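Local coordinates for YokD protein (Bacillus subtilis, PDB 2NYG) that binds coenzyme A and probably acts as an N-acetyltransferase of the aminoglycoside 3-N-acetyltransferase family, which may contribute to antibiotic resistance, at residues 49-53 with 115-119; 69-75 with 106-112; 101-106 with 127-131. All blocks are in the same frame, centred on the assembly; numbering follows the deposited sequence.

All three contacts lie within the antibiotic N-acetyltransferase fold. Contacts 1 and 2 meet at helix 114-119 and the loop leading into it; contact 3 joins the loops that precede and follow this helix in sequence. Contact 2 falls wholly between the two segments of contact 1, whereas the segments of contact 3 interleave with those of both others. Contacts 2 and 3 have centres about 10 Å apart, share Thr106 and join where Arg127 NH2 donates to Ser70 O. The centre of contact 1 lies about 15 Å from that of contact 2, bridged by Glu117 and Thr108, and about 18 Å from that of contact 3. Together they border coenzyme A through Gly111 and Met112 and meet the second subunit.

Contact 1 (49-53 with 115-119); sequences AVAVI and IVELF
Ile53 and Leu118 carry the middle of this helix-helix contact, with Ala49, Val52, Ile115 and Phe119 closing round them. Leu118 CD2 comes closest to Val50 CG1 (3.5 Å) and lies 3.9 Å from both Ala49 CB and the CD1 tip of Ile53. Leu118 reaches across because its CG stands anti to the backbone N (chi1 179°), which carries the isobutyl group toward helix 48-60. On another flank Ile115 sends its CD1 to Val52 CG1, 3.9 Å away, the two side chains meeting at about a right angle, while its CG1 rests on Ala49 CB at 4.0 Å. Ile53 also turns CG2 to the edge of the Phe119 ring, 3.6 Å from Phe119 CD1. The segments share no hydrogen bond and meet mainly through aliphatic and aromatic side chains. The axes of the two short segments pass 9.5 Å apart at -76°; the CA atoms come closest at Ala49 and Ile115, consistent with the small alanine there. Both residues rest on Leu39 of the coenzyme A site, so this packing backs the cofactor pocket. Further out, Ile115 and Phe119 touch Met68 of strand 65-69, Phe119 reaches strand 135-139, and Val50 packs on Pro107 of the second subunit.

Contact 2 (69-75 with 106-112); sequences PSQSVEL and TPTTRGM. With COA (coenzyme A), chain G.
Thr109 is bonded by its backbone N to Gln71 O and lies by its hydroxyl against Glu74, where two loops of the antibiotic N-acetyltransferase fold run together, one leaving strand 65-69 and the other leading to helix 114-119. The Thr109 N to Gln71 O bond is 2.7 Å long, nearly straight at 166° and in the carbonyl plane. Thr108 CA adds a CA-H...O contact to that oxygen. The hydroxyl of Thr109 lies beside its own backbone N (chi1 -56°), a torsion that brings OG1 within 2.9 Å of Glu74 OE1. OG1 also takes a weak bond from Val73 N. Glu74 and Val73 are placed for this by the type I turn from Ser72 to Leu75, closed by Leu75 N to Ser72 O. Two other threonine hydroxyls turn to partners beyond the segments: Thr106 OG1 accepts from Asn102 N, and Thr108 OG1 bonds to Glu117 OE1. Apolar contact flanks this network. Leu75 CD1 meets Thr106 CG2 tip to tip at 3.8 Å, and Met112 lays its bent side chain against the Gln71 side chain and Pro69 (Met112 CE to Pro69 CB 3.5 Å). The second loop also serves the cofactor: the pantetheine amide N8P of coenzyme A donates to Gly111 O at 3.2 Å and 168°.

Contact 3 (101-106 with 127-131); sequences YNSNYT and RSNHP
Two loops of the fold are joined here by Arg127, at the end of strand 126-127, which reaches Ser103 O and Thr106 O. Both terminal nitrogens of Arg127, NH1 and NH2, hold Thr106 O end-on at 3.0 Å each, and that oxygen lies in the guanidinium plane. NH1 gives a further, weak bond to Ser103 O. The chain is extended from CG to NE, with CG anti to the backbone N (chi1 -170°), which brings the guanidinium to these carbonyls. Tyr101 OH lies over one face of the guanidinium, and the phenol ring and guanidinium planes stand 90° apart; Tyr101 OH donates to Ser128 O at 3.2 Å, nearly along the C=O axis. Within the antibiotic N-acetyltransferase fold, these loops lie before helix 114-119 and strand 135-139. The loop 101-106 is itself held in shape by an Asx turn, Asn104 N donating to Asn102 OD1. Pro131 CA makes a CH-pi contact over the Tyr101 ring, 3.7 Å from the ring centroid and 19° off the ring normal. The carbonyl oxygen of His130 approaches the same face, offset toward the rim. Arg127 NH2 has a second acceptor, Ser70 O, and Tyr105 stacks on Tyr122 of the second subunit.

Contact 1 (49-53 with 115-119)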
ATOM      1  N   ALA A  49      -4.083  -9.900   0.224  1.00 28.65           N
ATOM      2  CA  ALA A  49      -3.404  -9.499   1.441  1.00 27.87           C
ATOM      3  C   ALA A  49      -4.264  -9.319   2.698  1.00 30.29           C
ATOM      4  O   ALA A  49      -3.868  -9.775   3.770  1.00 31.88           O
ATOM      5  CB  ALA A  49      -2.637  -8.244   1.178  1.00 26.20           C
ATOM      6  N   VAL A  50      -5.422  -8.660   2.592  1.00 28.83           N
ATOM      7  CA  VAL A  50      -6.253  -8.455   3.780  1.00 27.66           C
ATOM      8  C   VAL A  50      -6.663  -9.799   4.376  1.00 28.75           C
ATOM      9  O   VAL A  50      -6.759  -9.940   5.586  1.00 29.87           O
ATOM     10  CB  VAL A  50      -7.550  -7.596   3.508  1.00 26.58           C
ATOM     11  CG1 VAL A  50      -7.297  -6.585   2.416  1.00 26.45           C
ATOM     12  CG2 VAL A  50      -8.729  -8.476   3.192  1.00 26.51           C
ATOM     13  N   ALA A  51      -6.886 -10.793   3.527  1.00 27.48           N
ATOM     14  CA  ALA A  51      -7.269 -12.103   4.009  1.00 26.14           C
ATOM     15  C   ALA A  51      -6.113 -12.765   4.759  1.00 29.81           C
ATOM     16  O   ALA A  51      -6.327 -13.547   5.687  1.00 31.04           O
ATOM     17  CB  ALA A  51      -7.706 -12.976   2.846  1.00 24.72           C
ATOM     18  N   VAL A  52      -4.883 -12.458   4.359  1.00 28.48           N
ATOM     19  CA  VAL A  52      -3.740 -13.058   5.016  1.00 27.80           C
ATOM     20  C   VAL A  52      -3.525 -12.358   6.337  1.00 28.55           C
ATOM     21  O   VAL A  52      -3.194 -12.996   7.326  1.00 30.29           O
ATOM     22  CB  VAL A  52      -2.447 -12.974   4.135  1.00 28.09           C
ATOM     23  CG1 VAL A  52      -1.257 -13.649   4.839  1.00 25.06           C
ATOM     24  CG2 VAL A  52      -2.695 -13.663   2.803  1.00 28.56           C
ATOM     25  N   ILE A  53      -3.732 -11.049   6.358  1.00 26.79           N
ATOM     26  CA  ILE A  53      -3.553 -10.278   7.576  1.00 27.01           C
ATOM     27  C   ILE A  53      -4.551 -10.688   8.655  1.00 28.84           C
ATOM     28  O   ILE A  53      -4.216 -10.779   9.824  1.00 28.49           O
ATOM     29  CB  ILE A  53      -3.739  -8.782   7.316  1.00 27.07           C
ATOM     30  CG1 ILE A  53      -2.679  -8.288   6.340  1.00 28.86           C
ATOM     31  CG2 ILE A  53      -3.693  -8.018   8.631  1.00 25.92           C
ATOM     32  CD1 ILE A  53      -2.908  -6.880   5.885  1.00 28.22           C
ATOM     33  N   ILE A 115       1.864  -7.461   1.463  1.00 35.63           N
ATOM     34  CA  ILE A 115       1.226  -7.637   2.758  1.00 32.48           C
ATOM     35  C   ILE A 115       1.694  -6.601   3.778  1.00 33.83           C
ATOM     36  O   ILE A 115       0.884  -6.019   4.497  1.00 35.22           O
ATOM     37  CB  ILE A 115       1.479  -9.040   3.293  1.00 28.87           C
ATOM     38  CG1 ILE A 115       0.621 -10.032   2.518  1.00 28.43           C
ATOM     39  CG2 ILE A 115       1.158  -9.111   4.767  1.00 26.95           C
ATOM     40  CD1 ILE A 115       1.076 -11.479   2.628  1.00 27.99           C
ATOM     41  N   VAL A 116       2.998  -6.365   3.841  1.00 33.21           N
ATOM     42  CA  VAL A 116       3.530  -5.385   4.777  1.00 33.59           C
ATOM     43  C   VAL A 116       3.074  -3.984   4.413  1.00 33.89           C
ATOM     44  O   VAL A 116       2.801  -3.169   5.287  1.00 34.57           O
ATOM     45  CB  VAL A 116       5.072  -5.398   4.798  1.00 34.90           C
ATOM     46  CG1 VAL A 116       5.600  -4.179   5.541  1.00 34.15           C
ATOM     47  CG2 VAL A 116       5.566  -6.664   5.472  1.00 34.38           C
ATOM     48  N   GLU A 117       2.989  -3.701   3.119  1.00 33.81           N
ATOM     49  CA  GLU A 117       2.587  -2.374   2.680  1.00 33.54           C
ATOM     50  C   GLU A 117       1.149  -2.073   3.088  1.00 32.00           C
ATOM     51  O   GLU A 117       0.813  -0.947   3.449  1.00 31.71           O
ATOM     52  CB  GLU A 117       2.765  -2.230   1.161  1.00 33.30           C
ATOM     53  CG  GLU A 117       2.353  -0.862   0.621  1.00 34.08           C
ATOM     54  CD  GLU A 117       3.181   0.289   1.178  1.00 36.64           C
ATOM     55  OE1 GLU A 117       3.799   0.146   2.250  1.00 37.39           O
ATOM     56  OE2 GLU A 117       3.195   1.359   0.543  1.00 41.11           O
ATOM     57  N   LEU A 118       0.303  -3.090   3.029  1.00 31.40           N
ATOM     58  CA  LEU A 118      -1.079  -2.927   3.417  1.00 31.16           C
ATOM     59  C   LEU A 118      -1.204  -3.001   4.938  1.00 31.59           C
ATOM     60  O   LEU A 118      -1.999  -2.288   5.543  1.00 32.61           O
ATOM     61  CB  LEU A 118      -1.929  -4.021   2.795  1.00 28.79           C
ATOM     62  CG  LEU A 118      -3.382  -3.864   3.213  1.00 32.32           C
ATOM     63  CD1 LEU A 118      -3.934  -2.555   2.652  1.00 28.09           C
ATOM     64  CD2 LEU A 118      -4.174  -5.041   2.730  1.00 31.80           C
ATOM     65  N   PHE A 119      -0.405  -3.865   5.551  1.00 31.43           N
ATOM     66  CA  PHE A 119      -0.450  -4.047   6.987  1.00 32.59           C
ATOM     67  C   PHE A 119      -0.092  -2.786   7.760  1.00 34.98           C
ATOM     68  O   PHE A 119      -0.570  -2.577   8.879  1.00 34.36           O
ATOM     69  CB  PHE A 119       0.485  -5.184   7.399  1.00 31.49           C
ATOM     70  CG  PHE A 119       0.402  -5.527   8.850  1.00 31.45           C
ATOM     71  CD1 PHE A 119      -0.774  -6.059   9.383  1.00 29.32           C
ATOM     72  CD2 PHE A 119       1.474  -5.276   9.698  1.00 30.48           C
ATOM     73  CE1 PHE A 119      -0.877  -6.330  10.730  1.00 26.49           C
ATOM     74  CE2 PHE A 119       1.378  -5.545  11.048  1.00 29.72           C
ATOM     75  CZ  PHE A 119       0.198  -6.072  11.563  1.00 27.34           C
TER

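Contact 2 (69-75 with 106-112)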
ATOM      1  N   PRO A  69       8.664  -5.984   9.423  1.00 28.51           N
ATOM      2  CA  PRO A  69       9.662  -4.972   9.110  1.00 26.70           C
ATOM      3  C   PRO A  69       9.025  -4.093   8.050  1.00 27.25           C
ATOM      4  O   PRO A  69       8.385  -4.596   7.137  1.00 27.62           O
ATOM      5  CB  PRO A  69      10.824  -5.805   8.588  1.00 26.67           C
ATOM      6  CG  PRO A  69      10.134  -6.883   7.861  1.00 30.02           C
ATOM      7  CD  PRO A  69       9.011  -7.271   8.795  1.00 28.34           C
ATOM      8  N   SER A  70       9.168  -2.781   8.177  1.00 29.83           N
ATOM      9  CA  SER A  70       8.565  -1.873   7.204  1.00 30.75           C
ATOM     10  C   SER A  70       9.547  -0.821   6.735  1.00 32.43           C
ATOM     11  O   SER A  70       9.247   0.370   6.730  1.00 32.31           O
ATOM     12  CB  SER A  70       7.343  -1.200   7.815  1.00 30.66           C
ATOM     13  OG  SER A  70       7.671  -0.596   9.051  1.00 32.15           O
ATOM     14  N   GLN A  71      10.720  -1.292   6.327  1.00 35.24           N
ATOM     15  CA  GLN A  71      11.823  -0.465   5.844  1.00 35.33           C
ATOM     16  C   GLN A  71      11.524   0.426   4.642  1.00 35.16           C
ATOM     17  O   GLN A  71      10.772   0.064   3.748  1.00 34.16           O
ATOM     18  CB  GLN A  71      13.011  -1.364   5.509  1.00 34.59           C
ATOM     19  CG  GLN A  71      13.529  -2.159   6.693  1.00 36.84           C
ATOM     20  CD  GLN A  71      14.491  -3.235   6.261  1.00 38.85           C
ATOM     21  OE1 GLN A  71      15.047  -3.163   5.167  1.00 40.60           O
ATOM     22  NE2 GLN A  71      14.701  -4.235   7.111  1.00 36.70           N
ATOM     23  N   SER A  72      12.150   1.595   4.640  1.00 36.12           N
ATOM     24  CA  SER A  72      12.010   2.580   3.583  1.00 37.86           C
ATOM     25  C   SER A  72      13.429   3.053   3.244  1.00 39.61           C
ATOM     26  O   SER A  72      13.766   4.246   3.324  1.00 38.37           O
ATOM     27  CB  SER A  72      11.146   3.745   4.073  1.00 38.25           C
ATOM     28  OG  SER A  72      11.599   4.224   5.329  1.00 38.56           O
ATOM     29  N   VAL A  73      14.243   2.070   2.873  1.00 40.32           N
ATOM     30  CA  VAL A  73      15.643   2.236   2.519  1.00 41.22           C
ATOM     31  C   VAL A  73      15.937   3.316   1.478  1.00 41.01           C
ATOM     32  O   VAL A  73      17.048   3.828   1.428  1.00 40.95           O
ATOM     33  CB  VAL A  73      16.201   0.884   2.035  1.00 42.18           C
ATOM     34  CG1 VAL A  73      17.671   0.997   1.710  1.00 48.66           C
ATOM     35  CG2 VAL A  73      15.996  -0.158   3.108  1.00 43.28           C
ATOM     36  N   GLU A  74      14.943   3.666   0.661  1.00 40.28           N
ATOM     37  CA  GLU A  74      15.100   4.680  -0.386  1.00 39.53           C
ATOM     38  C   GLU A  74      15.363   6.095   0.130  1.00 40.53           C
ATOM     39  O   GLU A  74      15.808   6.966  -0.618  1.00 39.47           O
ATOM     40  CB  GLU A  74      13.864   4.712  -1.286  1.00 41.37           C
ATOM     41  CG  GLU A  74      13.665   3.454  -2.102  1.00 42.52           C
ATOM     42  CD  GLU A  74      12.709   2.491  -1.458  1.00 43.41           C
ATOM     43  OE1 GLU A  74      12.456   2.613  -0.242  1.00 41.47           O
ATOM     44  OE2 GLU A  74      12.214   1.604  -2.177  1.00 45.87           O
ATOM     45  N   LEU A  75      15.076   6.325   1.408  1.00 40.77           N
ATOM     46  CA  LEU A  75      15.288   7.632   2.018  1.00 41.97           C
ATOM     47  C   LEU A  75      16.719   7.754   2.540  1.00 43.82           C
ATOM     48  O   LEU A  75      16.961   8.160   3.677  1.00 42.42           O
ATOM     49  CB  LEU A  75      14.288   7.850   3.159  1.00 41.76           C
ATOM     50  CG  LEU A  75      12.960   8.537   2.812  1.00 42.18           C
ATOM     51  CD1 LEU A  75      12.123   7.664   1.909  1.00 40.62           C
ATOM     52  CD2 LEU A  75      12.213   8.845   4.088  1.00 41.88           C
ATOM     53  N   THR A 106       5.268   7.287   4.562  1.00 38.23           N
ATOM     54  CA  THR A 106       6.407   6.861   3.745  1.00 37.74           C
ATOM     55  C   THR A 106       6.316   5.399   3.296  1.00 38.11           C
ATOM     56  O   THR A 106       6.540   4.474   4.076  1.00 38.29           O
ATOM     57  CB  THR A 106       7.735   7.080   4.481  1.00 37.66           C
ATOM     58  OG1 THR A 106       7.851   8.462   4.854  1.00 37.67           O
ATOM     59  CG2 THR A 106       8.901   6.697   3.581  1.00 34.90           C
ATOM     60  N   PRO A 107       6.009   5.176   2.012  1.00 37.84           N
ATOM     61  CA  PRO A 107       5.888   3.817   1.472  1.00 38.43           C
ATOM     62  C   PRO A 107       7.080   2.888   1.749  1.00 40.90           C
ATOM     63  O   PRO A 107       8.240   3.287   1.640  1.00 41.41           O
ATOM     64  CB  PRO A 107       5.663   4.065  -0.019  1.00 36.83           C
ATOM     65  CG  PRO A 107       6.376   5.356  -0.261  1.00 34.75           C
ATOM     66  CD  PRO A 107       6.011   6.179   0.934  1.00 35.46           C
ATOM     67  N   THR A 108       6.785   1.646   2.114  1.00 42.74           N
ATOM     68  CA  THR A 108       7.832   0.663   2.387  1.00 43.55           C
ATOM     69  C   THR A 108       8.535   0.300   1.093  1.00 45.99           C
ATOM     70  O   THR A 108       7.971   0.426   0.007  1.00 46.15           O
ATOM     71  CB  THR A 108       7.281  -0.663   2.956  1.00 41.92           C
ATOM     72  OG1 THR A 108       6.390  -1.250   2.008  1.00 42.42           O
ATOM     73  CG2 THR A 108       6.549  -0.441   4.249  1.00 41.47           C
ATOM     74  N   THR A 109       9.771  -0.169   1.225  1.00 49.41           N
ATOM     75  CA  THR A 109      10.579  -0.588   0.090  1.00 50.58           C
ATOM     76  C   THR A 109       9.904  -1.799  -0.544  1.00 51.04           C
ATOM     77  O   THR A 109       9.479  -2.715   0.148  1.00 51.37           O
ATOM     78  CB  THR A 109      12.005  -0.945   0.555  1.00 51.26           C
ATOM     79  OG1 THR A 109      12.560   0.178   1.249  1.00 52.22           O
ATOM     80  CG2 THR A 109      12.898  -1.295  -0.626  1.00 49.48           C
ATOM     81  N   ARG A 110       9.817  -1.789  -1.868  1.00 53.51           N
ATOM     82  CA  ARG A 110       9.167  -2.855  -2.625  1.00 54.18           C
ATOM     83  C   ARG A 110       9.487  -4.286  -2.174  1.00 52.03           C
ATOM     84  O   ARG A 110       8.614  -5.157  -2.166  1.00 51.73           O
ATOM     85  CB  ARG A 110       9.501  -2.700  -4.111  1.00 58.22           C
ATOM     86  CG  ARG A 110       9.629  -1.257  -4.590  1.00 64.93           C
ATOM     87  CD  ARG A 110       8.551  -0.343  -4.016  1.00 70.32           C
ATOM     88  NE  ARG A 110       7.187  -0.745  -4.363  1.00 74.64           N
ATOM     89  CZ  ARG A 110       6.591  -0.490  -5.525  1.00 76.10           C
ATOM     90  NH1 ARG A 110       7.238   0.170  -6.479  1.00 76.95           N
ATOM     91  NH2 ARG A 110       5.336  -0.876  -5.719  1.00 76.06           N
ATOM     92  N   GLY A 111      10.739  -4.526  -1.807  1.00 49.55           N
ATOM     93  CA  GLY A 111      11.136  -5.852  -1.374  1.00 45.46           C
ATOM     94  C   GLY A 111      10.460  -6.364  -0.114  1.00 44.07           C
ATOM     95  O   GLY A 111      10.483  -7.564   0.135  1.00 43.28           O
ATOM     96  N   MET A 112       9.863  -5.471   0.677  1.00 42.12           N
ATOM     97  CA  MET A 112       9.184  -5.860   1.920  1.00 41.16           C
ATOM     98  C   MET A 112       7.892  -6.646   1.687  1.00 39.54           C
ATOM     99  O   MET A 112       7.409  -7.346   2.575  1.00 36.45           O
ATOM    100  CB  MET A 112       8.867  -4.626   2.763  1.00 43.34           C
ATOM    101  CG  MET A 112      10.079  -3.832   3.162  1.00 45.63           C
ATOM    102  SD  MET A 112      11.202  -4.794   4.172  1.00 48.78           S
ATOM    103  CE  MET A 112      11.121  -3.935   5.624  1.00 44.22           C
TER
HETATM  104  N1A COA G 301      -2.937 -14.415  -4.086  1.00 54.22           N
HETATM  105  C2A COA G 301      -1.594 -14.674  -4.390  1.00 51.57           C
HETATM  106  N3A COA G 301      -0.849 -13.692  -5.010  1.00 50.57           N
HETATM  107  C4A COA G 301      -1.413 -12.475  -5.329  1.00 51.38           C
HETATM  108  C5A COA G 301      -2.756 -12.170  -5.036  1.00 53.01           C
HETATM  109  C6A COA G 301      -3.529 -13.163  -4.411  1.00 53.88           C
HETATM  110  N6A COA G 301      -4.802 -12.940  -4.112  1.00 53.62           N
HETATM  111  N7A COA G 301      -3.015 -10.901  -5.468  1.00 52.73           N
HETATM  112  C8A COA G 301      -1.865 -10.409  -6.017  1.00 52.16           C
HETATM  113  N9A COA G 301      -0.868 -11.403  -5.927  1.00 52.08           N
HETATM  114  C1B COA G 301       0.542 -11.384  -6.384  1.00 53.43           C
HETATM  115  C2B COA G 301       0.944 -10.305  -7.431  1.00 55.92           C
HETATM  116  O2B COA G 301       0.434 -10.543  -8.760  1.00 52.43           O
HETATM  117  C3B COA G 301       2.460 -10.350  -7.367  1.00 57.72           C
HETATM  118  O3B COA G 301       2.817 -11.417  -8.299  1.00 64.29           O
HETATM  119  P3B COA G 301       3.933 -11.298  -9.487  1.00 68.04           P
HETATM  120  O7A COA G 301       4.603  -9.902  -9.455  1.00 68.68           O
HETATM  121  O8A COA G 301       3.259 -11.409 -10.833  1.00 68.49           O
HETATM  122  O9A COA G 301       4.932 -12.414  -9.312  1.00 66.83           O
HETATM  123  C4B COA G 301       2.774 -10.700  -5.887  1.00 55.95           C
HETATM  124  O4B COA G 301       1.563 -11.297  -5.372  1.00 55.01           O
HETATM  125  C5B COA G 301       3.149  -9.470  -4.993  1.00 51.41           C
HETATM  126  O5B COA G 301       3.404  -9.999  -3.658  1.00 48.30           O
HETATM  127  P1A COA G 301       4.701  -9.553  -2.860  1.00 44.27           P
HETATM  128  O1A COA G 301       4.779 -10.240  -1.536  1.00 46.02           O
HETATM  129  O2A COA G 301       4.719  -8.027  -2.692  1.00 46.50           O
HETATM  130  O3A COA G 301       5.831  -9.954  -3.842  1.00 48.96           O
HETATM  131  P2A COA G 301       6.399 -11.434  -4.093  1.00 50.55           P
HETATM  132  O4A COA G 301       6.205 -11.761  -5.530  1.00 52.13           O
HETATM  133  O5A COA G 301       5.736 -12.501  -3.227  1.00 51.41           O
HETATM  134  O6A COA G 301       7.941 -11.170  -3.640  1.00 53.90           O
HETATM  135  CBP COA G 301       9.251 -10.655  -1.531  1.00 54.49           C
HETATM  136  CCP COA G 301       8.455 -11.673  -2.401  1.00 55.10           C
HETATM  137  CDP COA G 301       9.837  -9.522  -2.409  1.00 51.86           C
HETATM  138  CEP COA G 301       8.265 -10.121  -0.467  1.00 54.17           C
HETATM  139  CAP COA G 301      10.514 -11.383  -0.957  1.00 53.93           C
HETATM  140  OAP COA G 301      10.518 -12.724  -1.497  1.00 54.11           O
HETATM  141  C9P COA G 301      10.585 -11.478   0.587  1.00 54.29           C
HETATM  142  O9P COA G 301      10.616 -12.743   1.091  1.00 60.05           O
HETATM  143  N8P COA G 301      10.594 -10.436   1.458  1.00 53.64           N
HETATM  144  C7P COA G 301      10.474 -10.636   2.920  1.00 50.86           C
HETATM  145  C6P COA G 301       9.528  -9.703   3.690  1.00 53.75           C

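Contact 3 (101-106 with 127-131)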
ATOM      1  N   TYR A 101      10.907  11.598   6.109  1.00 39.56           N
ATOM      2  CA  TYR A 101      10.234  10.373   6.503  1.00 39.09           C
ATOM      3  C   TYR A 101       9.098  10.644   7.477  1.00 39.60           C
ATOM      4  O   TYR A 101       9.257  11.394   8.426  1.00 41.58           O
ATOM      5  CB  TYR A 101      11.226   9.426   7.174  1.00 35.88           C
ATOM      6  CG  TYR A 101      10.566   8.254   7.863  1.00 30.99           C
ATOM      7  CD1 TYR A 101      10.048   7.200   7.118  1.00 26.88           C
ATOM      8  CD2 TYR A 101      10.418   8.227   9.256  1.00 26.71           C
ATOM      9  CE1 TYR A 101       9.395   6.140   7.726  1.00 28.16           C
ATOM     10  CE2 TYR A 101       9.765   7.174   9.887  1.00 26.93           C
ATOM     11  CZ  TYR A 101       9.249   6.125   9.111  1.00 29.35           C
ATOM     12  OH  TYR A 101       8.569   5.078   9.690  1.00 28.02           O
ATOM     13  N   ASN A 102       7.959  10.010   7.253  1.00 41.21           N
ATOM     14  CA  ASN A 102       6.825  10.181   8.144  1.00 42.74           C
ATOM     15  C   ASN A 102       6.205   8.804   8.377  1.00 42.64           C
ATOM     16  O   ASN A 102       5.806   8.140   7.429  1.00 44.52           O
ATOM     17  CB  ASN A 102       5.812  11.139   7.505  1.00 44.00           C
ATOM     18  CG  ASN A 102       4.720  11.554   8.458  1.00 45.25           C
ATOM     19  OD1 ASN A 102       3.908  10.738   8.885  1.00 48.16           O
ATOM     20  ND2 ASN A 102       4.697  12.830   8.807  1.00 46.79           N
ATOM     21  N   SER A 103       6.141   8.367   9.629  1.00 43.21           N
ATOM     22  CA  SER A 103       5.570   7.061   9.955  1.00 44.08           C
ATOM     23  C   SER A 103       4.181   6.850   9.360  1.00 42.88           C
ATOM     24  O   SER A 103       3.754   5.719   9.148  1.00 43.43           O
ATOM     25  CB  SER A 103       5.439   6.894  11.467  1.00 45.64           C
ATOM     26  OG  SER A 103       6.625   7.261  12.129  1.00 50.54           O
ATOM     27  N   ASN A 104       3.468   7.931   9.086  1.00 41.58           N
ATOM     28  CA  ASN A 104       2.118   7.786   8.574  1.00 41.42           C
ATOM     29  C   ASN A 104       1.948   7.616   7.074  1.00 41.13           C
ATOM     30  O   ASN A 104       0.869   7.234   6.613  1.00 40.34           O
ATOM     31  CB  ASN A 104       1.267   8.937   9.106  1.00 41.03           C
ATOM     32  CG  ASN A 104       1.250   8.972  10.625  1.00 43.15           C
ATOM     33  OD1 ASN A 104       1.797   9.879  11.247  1.00 42.17           O
ATOM     34  ND2 ASN A 104       0.636   7.961  11.232  1.00 41.81           N
ATOM     35  N   TYR A 105       3.003   7.867   6.306  1.00 40.21           N
ATOM     36  CA  TYR A 105       2.872   7.708   4.870  1.00 40.02           C
ATOM     37  C   TYR A 105       4.051   7.253   4.037  1.00 39.64           C
ATOM     38  O   TYR A 105       3.853   6.849   2.903  1.00 40.86           O
ATOM     39  CB  TYR A 105       2.286   8.985   4.254  1.00 41.47           C
ATOM     40  CG  TYR A 105       3.009  10.277   4.578  1.00 43.13           C
ATOM     41  CD1 TYR A 105       4.203  10.623   3.939  1.00 42.43           C
ATOM     42  CD2 TYR A 105       2.464  11.184   5.483  1.00 43.12           C
ATOM     43  CE1 TYR A 105       4.826  11.855   4.196  1.00 44.11           C
ATOM     44  CE2 TYR A 105       3.078  12.405   5.747  1.00 45.12           C
ATOM     45  CZ  TYR A 105       4.254  12.742   5.103  1.00 46.43           C
ATOM     46  OH  TYR A 105       4.834  13.966   5.371  1.00 46.65           O
ATOM     47  N   THR A 106       5.268   7.287   4.562  1.00 38.23           N
ATOM     48  CA  THR A 106       6.407   6.861   3.745  1.00 37.74           C
ATOM     49  C   THR A 106       6.316   5.399   3.296  1.00 38.11           C
ATOM     50  O   THR A 106       6.540   4.474   4.076  1.00 38.29           O
ATOM     51  CB  THR A 106       7.735   7.080   4.481  1.00 37.66           C
ATOM     52  OG1 THR A 106       7.851   8.462   4.854  1.00 37.67           O
ATOM     53  CG2 THR A 106       8.901   6.697   3.581  1.00 34.90           C
ATOM     54  N   ARG A 127       3.632   1.991  13.927  1.00 41.04           N
ATOM     55  CA  ARG A 127       4.909   1.995  13.221  1.00 39.26           C
ATOM     56  C   ARG A 127       5.951   2.776  14.005  1.00 40.29           C
ATOM     57  O   ARG A 127       5.657   3.847  14.534  1.00 40.28           O
ATOM     58  CB  ARG A 127       4.730   2.636  11.847  1.00 39.25           C
ATOM     59  CG  ARG A 127       5.906   2.501  10.910  1.00 39.09           C
ATOM     60  CD  ARG A 127       5.562   3.071   9.560  1.00 38.03           C
ATOM     61  NE  ARG A 127       6.622   2.863   8.584  1.00 39.23           N
ATOM     62  CZ  ARG A 127       6.589   3.327   7.340  1.00 41.17           C
ATOM     63  NH1 ARG A 127       5.549   4.026   6.920  1.00 40.71           N
ATOM     64  NH2 ARG A 127       7.601   3.103   6.518  1.00 41.04           N
ATOM     65  N   SER A 128       7.171   2.241  14.072  1.00 39.83           N
ATOM     66  CA  SER A 128       8.274   2.893  14.786  1.00 39.42           C
ATOM     67  C   SER A 128       8.822   4.101  14.008  1.00 39.25           C
ATOM     68  O   SER A 128       8.631   4.229  12.798  1.00 37.72           O
ATOM     69  CB  SER A 128       9.386   1.883  15.064  1.00 38.46           C
ATOM     70  OG  SER A 128       9.755   1.191  13.884  1.00 38.34           O
ATOM     71  N   ASN A 129       9.527   4.983  14.703  1.00 40.01           N
ATOM     72  CA  ASN A 129      10.020   6.187  14.061  1.00 40.03           C
ATOM     73  C   ASN A 129      11.370   6.226  13.321  1.00 40.20           C
ATOM     74  O   ASN A 129      11.964   7.291  13.179  1.00 42.63           O
ATOM     75  CB  ASN A 129       9.961   7.330  15.071  1.00 38.28           C
ATOM     76  CG  ASN A 129       9.909   8.675  14.403  1.00 38.10           C
ATOM     77  OD1 ASN A 129       9.113   8.888  13.496  1.00 38.23           O
ATOM     78  ND2 ASN A 129      10.757   9.596  14.843  1.00 38.16           N
ATOM     79  N   HIS A 130      11.857   5.099  12.822  1.00 39.38           N
ATOM     80  CA  HIS A 130      13.128   5.126  12.103  1.00 38.96           C
ATOM     81  C   HIS A 130      12.849   5.354  10.618  1.00 38.05           C
ATOM     82  O   HIS A 130      11.893   4.808  10.066  1.00 38.27           O
ATOM     83  CB  HIS A 130      13.887   3.824  12.328  1.00 40.03           C
ATOM     84  CG  HIS A 130      15.354   3.936  12.056  1.00 41.62           C
ATOM     85  ND1 HIS A 130      15.881   3.882  10.783  1.00 41.03           N
ATOM     86  CD2 HIS A 130      16.396   4.174  12.888  1.00 40.29           C
ATOM     87  CE1 HIS A 130      17.185   4.084  10.845  1.00 41.34           C
ATOM     88  NE2 HIS A 130      17.523   4.265  12.109  1.00 40.64           N
ATOM     89  N   PRO A 131      13.673   6.171   9.952  1.00 37.15           N
ATOM     90  CA  PRO A 131      13.528   6.496   8.527  1.00 36.31           C
ATOM     91  C   PRO A 131      13.902   5.403   7.526  1.00 37.26           C
ATOM     92  O   PRO A 131      13.479   5.442   6.355  1.00 37.50           O
ATOM     93  CB  PRO A 131      14.388   7.745   8.388  1.00 37.24           C
ATOM     94  CG  PRO A 131      15.488   7.481   9.351  1.00 37.71           C
ATOM     95  CD  PRO A 131      14.727   6.994  10.564  1.00 38.31           C
TER